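Local coordinates for D-2-hydroxyacid dehydrogensase protein (PDB 4LSW) that probably catalyses the NAD(P)-dependent interconversion of D-2-hydroxyacids and 2-oxoacids, at residues G121-T124 against W125-G129; G294-L297 against R298-T302; G157-V160 against A161-A165. All coordinates share one frame; numbering follows the deposited sequence.

Each of the three contacts is local, made along a single helix, and their order in the chain is 1, 3, 2. Contact 3 (157-165) lies on the helix that follows the first strand, 147-151, of the seven-stranded parallel sheet and includes the last glycine of a GxGxxG-like pattern, which in relatives lies at the dinucleotide, so it is probably the one nearest the cofactor site. Contact 1 (121-129) lies at the end of the surface helix 119-128, its centre about 31 Å from that of contact 3. Contact 2 (294-302) belongs to the long helix 287-306, which packs against the six-stranded sheet; its nearest atoms are about 15 Å from contact 3 and about 31 Å from contact 1.

Contact 1: residues G121-T124 against W125-G129; sequences GAET and WARSG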
loop_
_atom_site.group_PDB
_atom_site.type_symbol
_atom_site.label_atom_id
_atom_site.label_comp_id
_atom_site.label_asym_id
_atom_site.label_seq_id
_atom_site.Cartn_x
_atom_site.Cartn_y
_atom_site.Cartn_z
ATOM N N GLY A 121 -22.625 2.248 -10.308
ATOM C CA GLY A 121 -23.737 2.792 -11.070
ATOM C C GLY A 121 -25.032 2.051 -10.824
ATOM O O GLY A 121 -26.121 2.618 -10.917
ATOM N N ALA A 122 -24.914 0.767 -10.501
ATOM C CA ALA A 122 -26.077 -0.076 -10.298
ATOM C C ALA A 122 -26.757 0.292 -8.995
ATOM O O ALA A 122 -27.984 0.266 -8.901
ATOM C CB ALA A 122 -25.672 -1.539 -10.290
ATOM N N GLU A 123 -25.952 0.624 -7.991
ATOM C CA GLU A 123 -26.486 1.081 -6.709
ATOM C C GLU A 123 -27.285 2.359 -6.934
ATOM O O GLU A 123 -28.455 2.438 -6.560
ATOM C CB GLU A 123 -25.348 1.339 -5.719
ATOM C CG GLU A 123 -25.549 0.715 -4.349
ATOM C CD GLU A 123 -26.558 1.452 -3.490
ATOM O OE1 GLU A 123 -27.072 0.831 -2.539
ATOM O OE2 GLU A 123 -26.827 2.645 -3.754
ATOM N N THR A 124 -26.643 3.341 -7.566
ATOM C CA THR A 124 -27.285 4.616 -7.898
ATOM C C THR A 124 -28.553 4.386 -8.719
ATOM O O THR A 124 -29.567 5.052 -8.497
ATOM C CB THR A 124 -26.327 5.557 -8.671
ATOM O OG1 THR A 124 -25.144 5.795 -7.903
ATOM C CG2 THR A 124 -27.001 6.901 -8.983
ATOM N N TRP A 125 -28.499 3.439 -9.654
ATOM C CA TRP A 125 -29.639 3.128 -10.512
ATOM C C TRP A 125 -30.868 2.731 -9.691
ATOM O O TRP A 125 -31.971 3.231 -9.918
ATOM C CB TRP A 125 -29.273 2.023 -11.506
ATOM C CG TRP A 125 -30.191 1.917 -12.682
ATOM C CD1 TRP A 125 -31.129 0.955 -12.909
ATOM C CD2 TRP A 125 -30.247 2.807 -13.807
ATOM N NE1 TRP A 125 -31.774 1.195 -14.105
ATOM C CE2 TRP A 125 -31.249 2.327 -14.671
ATOM C CE3 TRP A 125 -29.544 3.964 -14.164
ATOM C CZ2 TRP A 125 -31.567 2.964 -15.870
ATOM C CZ3 TRP A 125 -29.862 4.596 -15.352
ATOM C CH2 TRP A 125 -30.864 4.093 -16.191
ATOM N N ALA A 126 -30.674 1.845 -8.721
ATOM C CA ALA A 126 -31.779 1.413 -7.877
ATOM C C ALA A 126 -32.151 2.508 -6.880
ATOM O O ALA A 126 -33.334 2.807 -6.683
ATOM C CB ALA A 126 -31.405 0.120 -7.147
ATOM N N ARG A 127 -31.138 3.122 -6.271
ATOM C CA ARG A 127 -31.368 4.114 -5.219
ATOM C C ARG A 127 -32.101 5.357 -5.726
ATOM O O ARG A 127 -33.020 5.852 -5.068
ATOM C CB ARG A 127 -30.056 4.504 -4.531
ATOM C CG ARG A 127 -30.238 5.349 -3.273
ATOM C CD ARG A 127 -28.946 5.453 -2.465
ATOM N NE ARG A 127 -28.489 4.137 -2.010
ATOM C CZ ARG A 127 -28.897 3.552 -0.889
ATOM N NH1 ARG A 127 -29.765 4.167 -0.099
ATOM N NH2 ARG A 127 -28.435 2.353 -0.554
ATOM N N SER A 128 -31.700 5.846 -6.898
ATOM C CA SER A 128 -32.277 7.064 -7.474
ATOM C C SER A 128 -33.701 6.852 -7.963
ATOM O O SER A 128 -34.456 7.815 -8.123
ATOM C CB SER A 128 -31.429 7.540 -8.655
ATOM O OG SER A 128 -31.568 6.638 -9.744
ATOM N N GLY A 129 -34.061 5.602 -8.226
ATOM C CA GLY A 129 -35.388 5.282 -8.720
ATOM C C GLY A 129 -35.466 5.088 -10.225
ATOM O O GLY A 129 -36.547 4.854 -10.773
#
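The carbonyl oxygen Thr-124 O receives two donors from Ser-128, one turn further along the surface helix 119-128. Backbone Ser-128 N lies 2.8 Å from Thr-124 O in the usual i to i+4 bond, and Ser-128 OG bonds to the same oxygen from the opposite face of the carbonyl plane. The hydroxyl gets there because OG sits between the backbone N and the carbonyl carbon (chi1 70°), folded back along the helix. Ser-128 OG also bonds weakly with Lys-130 N. Serine suits this last turn: its short polar side chain can double a backbone bond just where the helix gives out, and Gly-129 takes over with positive phi, a conformation that a residue without a side chain adopts easily.

On another side of the helix, Glu-123 and Arg-127 form an i to i+4 salt bridge. The arginine offers its NE side in a two-nitrogen grip: Arg-127 NE meets Glu-123 OE2 at 2.8 Å, nearly straight at 172°, while Arg-127 NH2 meets Glu-123 OE1, also at 2.8 Å. Both oxygens use their syn lone pairs, and the carboxylate and guanidinium planes are only 9° apart. This flat, paired fit holds the two planes in line, and two long, flexible charged chains suit so exposed a site.

Trp-125 turns its indole away from the preceding turn toward Tyr-137, and its NE1 bonds to Gly-135 O, tying the helix to the loop after helix 130-133. At the root of this side chain, Trp-125 CB rests 3.3 Å from Gly-121 O.

Contact 2: residues G294-L297 against R298-T302; sequences GQLL and RDNLT
Gln-295 links Arg-298 and Asp-299 through the two ends of one amide, on a middle turn of the long helix 287-306. Among the polar side-chain contacts, the firmer link is from Gln-295 NE2 to Asp-299 OD1, 3.0 Å long; the acceptor lies in the amide plane, whereas the amide nitrogen approaches from above the carboxylate plane, 36° out of it. The other end, Gln-295 OE1, takes a weak bond from Arg-298 NH2 at 3.0 Å, with amide and guanidinium planes steeply inclined at 76°. The bend at chi2 of Gln-295 (68°) curls the amide toward the following turn, within range of both neighbours. Glutamine suits a place between a cation and an anion because its amide accepts at one end and donates at the other. The strongest polar partner of Arg-298 lies outside this turn: its NE forms a salt bridge with Asp-16.

Side chains also return to backbone carbonyls. Asn-300 N makes the regular helical bond to Leu-296 O. Asn-300 ND2 adds a weak one to Leu-296 O at 2.8 Å. The same amide nitrogen bonds to Thr-312 OG1, and Asn-300 OD1 takes a weak bond from Leu-311 N, so both ends of this buried amide have partners. Thr-302 OG1 likewise joins Thr-302 N on Arg-298 O, 3.0 Å from the hydroxyl.

Apolar contact within the helix is modest: Leu-297 CG and Leu-301 CD1 are 4.5 Å apart, and both leucines turn mainly to the protein interior. Leu-297 and Leu-301 pack on strand 70-74, Leu-301 also meets helix 14-23, and Arg-298 lies against Pro-19 and Leu-20 of that helix, so this side of helix 287-306 packs against both strand 70-74 and helix 14-23.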
loop_
_atom_site.group_PDB
_atom_site.type_symbol
_atom_site.label_atom_id
_atom_site.label_comp_id
_atom_site.label_asym_id
_atom_site.label_seq_id
_atom_site.Cartn_x
_atom_site.Cartn_y
_atom_site.Cartn_z
ATOM N N GLY A 294 -0.801 -1.876 14.513
ATOM C CA GLY A 294 -0.510 -1.165 15.745
ATOM C C GLY A 294 0.062 -2.083 16.807
ATOM O O GLY A 294 1.009 -1.724 17.504
ATOM N N GLN A 295 -0.519 -3.274 16.931
ATOM C CA GLN A 295 -0.042 -4.271 17.883
ATOM C C GLN A 295 1.400 -4.678 17.594
ATOM O O GLN A 295 2.201 -4.871 18.512
ATOM C CB GLN A 295 -0.947 -5.510 17.856
ATOM C CG GLN A 295 -0.641 -6.531 18.953
ATOM C CD GLN A 295 -0.987 -6.017 20.339
ATOM O OE1 GLN A 295 -2.142 -5.690 20.626
ATOM N NE2 GLN A 295 0.017 -5.936 21.207
ATOM N N LEU A 296 1.726 -4.805 16.310
ATOM C CA LEU A 296 3.060 -5.209 15.886
ATOM C C LEU A 296 4.091 -4.121 16.181
ATOM O O LEU A 296 5.197 -4.409 16.644
ATOM C CB LEU A 296 3.035 -5.554 14.394
ATOM C CG LEU A 296 4.293 -6.179 13.793
ATOM C CD1 LEU A 296 4.836 -7.288 14.687
ATOM C CD2 LEU A 296 3.978 -6.706 12.391
ATOM N N LEU A 297 3.725 -2.876 15.900
ATOM C CA LEU A 297 4.563 -1.745 16.269
ATOM C C LEU A 297 4.847 -1.798 17.768
ATOM O O LEU A 297 5.996 -1.729 18.200
ATOM C CB LEU A 297 3.863 -0.436 15.925
ATOM C CG LEU A 297 4.550 0.819 16.469
ATOM C CD1 LEU A 297 5.599 1.356 15.501
ATOM C CD2 LEU A 297 3.517 1.884 16.779
ATOM N N ARG A 298 3.795 -1.945 18.561
ATOM C CA ARG A 298 3.984 -1.961 20.000
ATOM C C ARG A 298 4.777 -3.189 20.457
ATOM O O ARG A 298 5.629 -3.081 21.341
ATOM C CB ARG A 298 2.639 -1.854 20.713
ATOM C CG ARG A 298 1.963 -0.517 20.474
ATOM C CD ARG A 298 0.671 -0.386 21.260
ATOM N NE ARG A 298 -0.468 -1.066 20.640
ATOM C CZ ARG A 298 -1.043 -2.164 21.121
ATOM N NH1 ARG A 298 -0.581 -2.732 22.227
ATOM N NH2 ARG A 298 -2.091 -2.691 20.500
ATOM N N ASP A 299 4.526 -4.349 19.851
ATOM C CA ASP A 299 5.243 -5.555 20.263
ATOM C C ASP A 299 6.748 -5.469 19.993
ATOM O O ASP A 299 7.549 -6.007 20.750
ATOM C CB ASP A 299 4.648 -6.816 19.622
ATOM C CG ASP A 299 3.282 -7.173 20.182
ATOM O OD1 ASP A 299 2.905 -6.639 21.247
ATOM O OD2 ASP A 299 2.588 -8.000 19.553
ATOM N N ASN A 300 7.130 -4.781 18.919
ATOM C CA ASN A 300 8.542 -4.551 18.645
ATOM C C ASN A 300 9.180 -3.677 19.710
ATOM O O ASN A 300 10.280 -3.970 20.175
ATOM C CB ASN A 300 8.751 -3.937 17.255
ATOM C CG ASN A 300 8.698 -4.972 16.148
ATOM O OD1 ASN A 300 9.597 -5.802 16.018
ATOM N ND2 ASN A 300 7.648 -4.922 15.341
ATOM N N LEU A 301 8.486 -2.606 20.092
ATOM C CA LEU A 301 8.996 -1.724 21.134
ATOM C C LEU A 301 9.114 -2.471 22.466
ATOM O O LEU A 301 10.131 -2.369 23.162
ATOM C CB LEU A 301 8.116 -0.476 21.268
ATOM C CG LEU A 301 8.203 0.514 20.103
ATOM C CD1 LEU A 301 7.039 1.491 20.146
ATOM C CD2 LEU A 301 9.542 1.257 20.136
ATOM N N THR A 302 8.082 -3.240 22.796
ATOM C CA THR A 302 8.054 -3.999 24.041
ATOM C C THR A 302 9.208 -4.991 24.078
ATOM O O THR A 302 9.938 -5.083 25.073
ATOM C CB THR A 302 6.719 -4.744 24.200
ATOM O OG1 THR A 302 5.650 -3.791 24.233
ATOM C CG2 THR A 302 6.704 -5.564 25.489
#

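Contact 3: residues G157-V160 against A161-A165; sequences GFEV and ARRLA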
loop_
_atom_site.group_PDB
_atom_site.type_symbol
_atom_site.label_atom_id
_atom_site.label_comp_id
_atom_site.label_asym_id
_atom_site.label_seq_id
_atom_site.Cartn_x
_atom_site.Cartn_y
_atom_site.Cartn_z
ATOM N N GLY A 157 0.596 -9.880 -4.493
ATOM C CA GLY A 157 0.242 -10.437 -5.779
ATOM C C GLY A 157 -0.162 -11.893 -5.672
ATOM O O GLY A 157 -1.101 -12.326 -6.328
ATOM N N PHE A 158 0.556 -12.646 -4.848
ATOM C CA PHE A 158 0.216 -14.040 -4.610
ATOM C C PHE A 158 -1.182 -14.169 -4.038
ATOM O O PHE A 158 -1.972 -14.983 -4.513
ATOM C CB PHE A 158 1.222 -14.687 -3.665
ATOM C CG PHE A 158 0.949 -16.128 -3.396
ATOM C CD1 PHE A 158 1.001 -17.052 -4.428
ATOM C CD2 PHE A 158 0.673 -16.565 -2.116
ATOM C CE1 PHE A 158 0.759 -18.399 -4.191
ATOM C CE2 PHE A 158 0.435 -17.911 -1.863
ATOM C CZ PHE A 158 0.476 -18.827 -2.904
ATOM N N GLU A 159 -1.500 -13.349 -3.039
ATOM C CA GLU A 159 -2.834 -13.418 -2.449
ATOM C C GLU A 159 -3.914 -13.032 -3.449
ATOM O O GLU A 159 -4.988 -13.646 -3.472
ATOM C CB GLU A 159 -2.934 -12.554 -1.197
ATOM C CG GLU A 159 -2.170 -13.119 -0.019
ATOM C CD GLU A 159 -2.523 -14.560 0.280
ATOM O OE1 GLU A 159 -3.725 -14.872 0.426
ATOM O OE2 GLU A 159 -1.594 -15.388 0.369
ATOM N N VAL A 160 -3.642 -12.032 -4.290
ATOM C CA VAL A 160 -4.577 -11.706 -5.357
ATOM C C VAL A 160 -4.818 -12.912 -6.271
ATOM O O VAL A 160 -5.966 -13.274 -6.552
ATOM C CB VAL A 160 -4.092 -10.486 -6.180
ATOM C CG1 VAL A 160 -4.896 -10.344 -7.484
ATOM C CG2 VAL A 160 -4.172 -9.211 -5.342
ATOM N N ALA A 161 -3.735 -13.542 -6.720
ATOM C CA ALA A 161 -3.852 -14.687 -7.604
ATOM C C ALA A 161 -4.671 -15.827 -6.993
ATOM O O ALA A 161 -5.446 -16.473 -7.695
ATOM C CB ALA A 161 -2.465 -15.166 -8.011
ATOM N N ARG A 162 -4.500 -16.063 -5.690
ATOM C CA ARG A 162 -5.256 -17.121 -5.010
ATOM C C ARG A 162 -6.748 -16.837 -5.082
ATOM O O ARG A 162 -7.553 -17.747 -5.323
ATOM C CB ARG A 162 -4.808 -17.280 -3.558
ATOM C CG ARG A 162 -3.386 -17.814 -3.433
ATOM C CD ARG A 162 -2.958 -17.911 -1.981
ATOM N NE ARG A 162 -3.678 -18.987 -1.317
ATOM C CZ ARG A 162 -4.442 -18.838 -0.240
ATOM N NH1 ARG A 162 -4.583 -17.647 0.329
ATOM N NH2 ARG A 162 -5.059 -19.895 0.275
ATOM N N ARG A 163 -7.109 -15.571 -4.899
ATOM C CA ARG A 163 -8.513 -15.162 -4.980
ATOM C C ARG A 163 -9.034 -15.276 -6.408
ATOM O O ARG A 163 -10.169 -15.693 -6.632
ATOM C CB ARG A 163 -8.704 -13.739 -4.443
ATOM C CG ARG A 163 -8.613 -13.656 -2.920
ATOM C CD ARG A 163 -7.961 -12.351 -2.513
ATOM N NE ARG A 163 -7.931 -12.232 -1.059
ATOM C CZ ARG A 163 -7.064 -12.860 -0.273
ATOM N NH1 ARG A 163 -6.149 -13.672 -0.797
ATOM N NH2 ARG A 163 -7.118 -12.688 1.041
ATOM N N LEU A 164 -8.214 -14.896 -7.388
ATOM C CA LEU A 164 -8.630 -14.991 -8.790
ATOM C C LEU A 164 -8.858 -16.438 -9.225
ATOM O O LEU A 164 -9.714 -16.708 -10.073
ATOM C CB LEU A 164 -7.612 -14.328 -9.708
ATOM C CG LEU A 164 -7.337 -12.851 -9.474
ATOM C CD1 LEU A 164 -6.173 -12.385 -10.352
ATOM C CD2 LEU A 164 -8.601 -11.996 -9.700
ATOM N N ALA A 165 -8.091 -17.367 -8.662
ATOM C CA ALA A 165 -8.238 -18.778 -9.027
ATOM C C ALA A 165 -9.618 -19.328 -8.664
ATOM O O ALA A 165 -10.129 -20.212 -9.351
ATOM C CB ALA A 165 -7.127 -19.622 -8.383
HETATM O O HOH W 1 -5.011 -14.001 2.721
#
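With CG placed anti to the carbonyl carbon (chi1 -71°) and a bend at chi2 (-52°), Glu-159 curls so that OE1 meets both Arg-162 and Arg-163 in a salt-bridge network on the Rossmann-type helix 155-165. Arg-162 NH1 reaches Glu-159 OE1 at 2.9 Å on its syn lone pair, and Arg-163 NH1 comes to the same oxygen on the anti side, tilted out of the carboxylate plane, at 3.0 Å. A water donates to Glu-159 OE1 and accepts from Arg-163 NH2, closing a small ring. Arg-163 NH1 also bonds to Glu-159 O at 2.9 Å, from the face of the carbonyl opposite Arg-163 N. One carboxylate between two cations would probably stay ionised.

Arg-162 also packs on Phe-158: its aliphatic CG lies over one face of the Phe-158 ring, 4.1 Å from the centroid, in a CH-pi contact, and Arg-162 CD comes within 3.4 Å of Phe-158 CE2. Long arginine chains suit this surface, apolar near the backbone and charged at the end.

The inner face is apolar, with Val-160 CG1 against Leu-164 CD1 at 3.7 Å. Gly-157 is consistent with the last glycine of a GxGxxG pattern, which in Rossmann folds lets helix and sheet pack closely. Helix 155-165 forms the crossover between strands 147-151 and 170-174; Leu-164 packs on strands 147-151 and 200-203, and Arg-163 pairs with Asp-106 of helix 101-116.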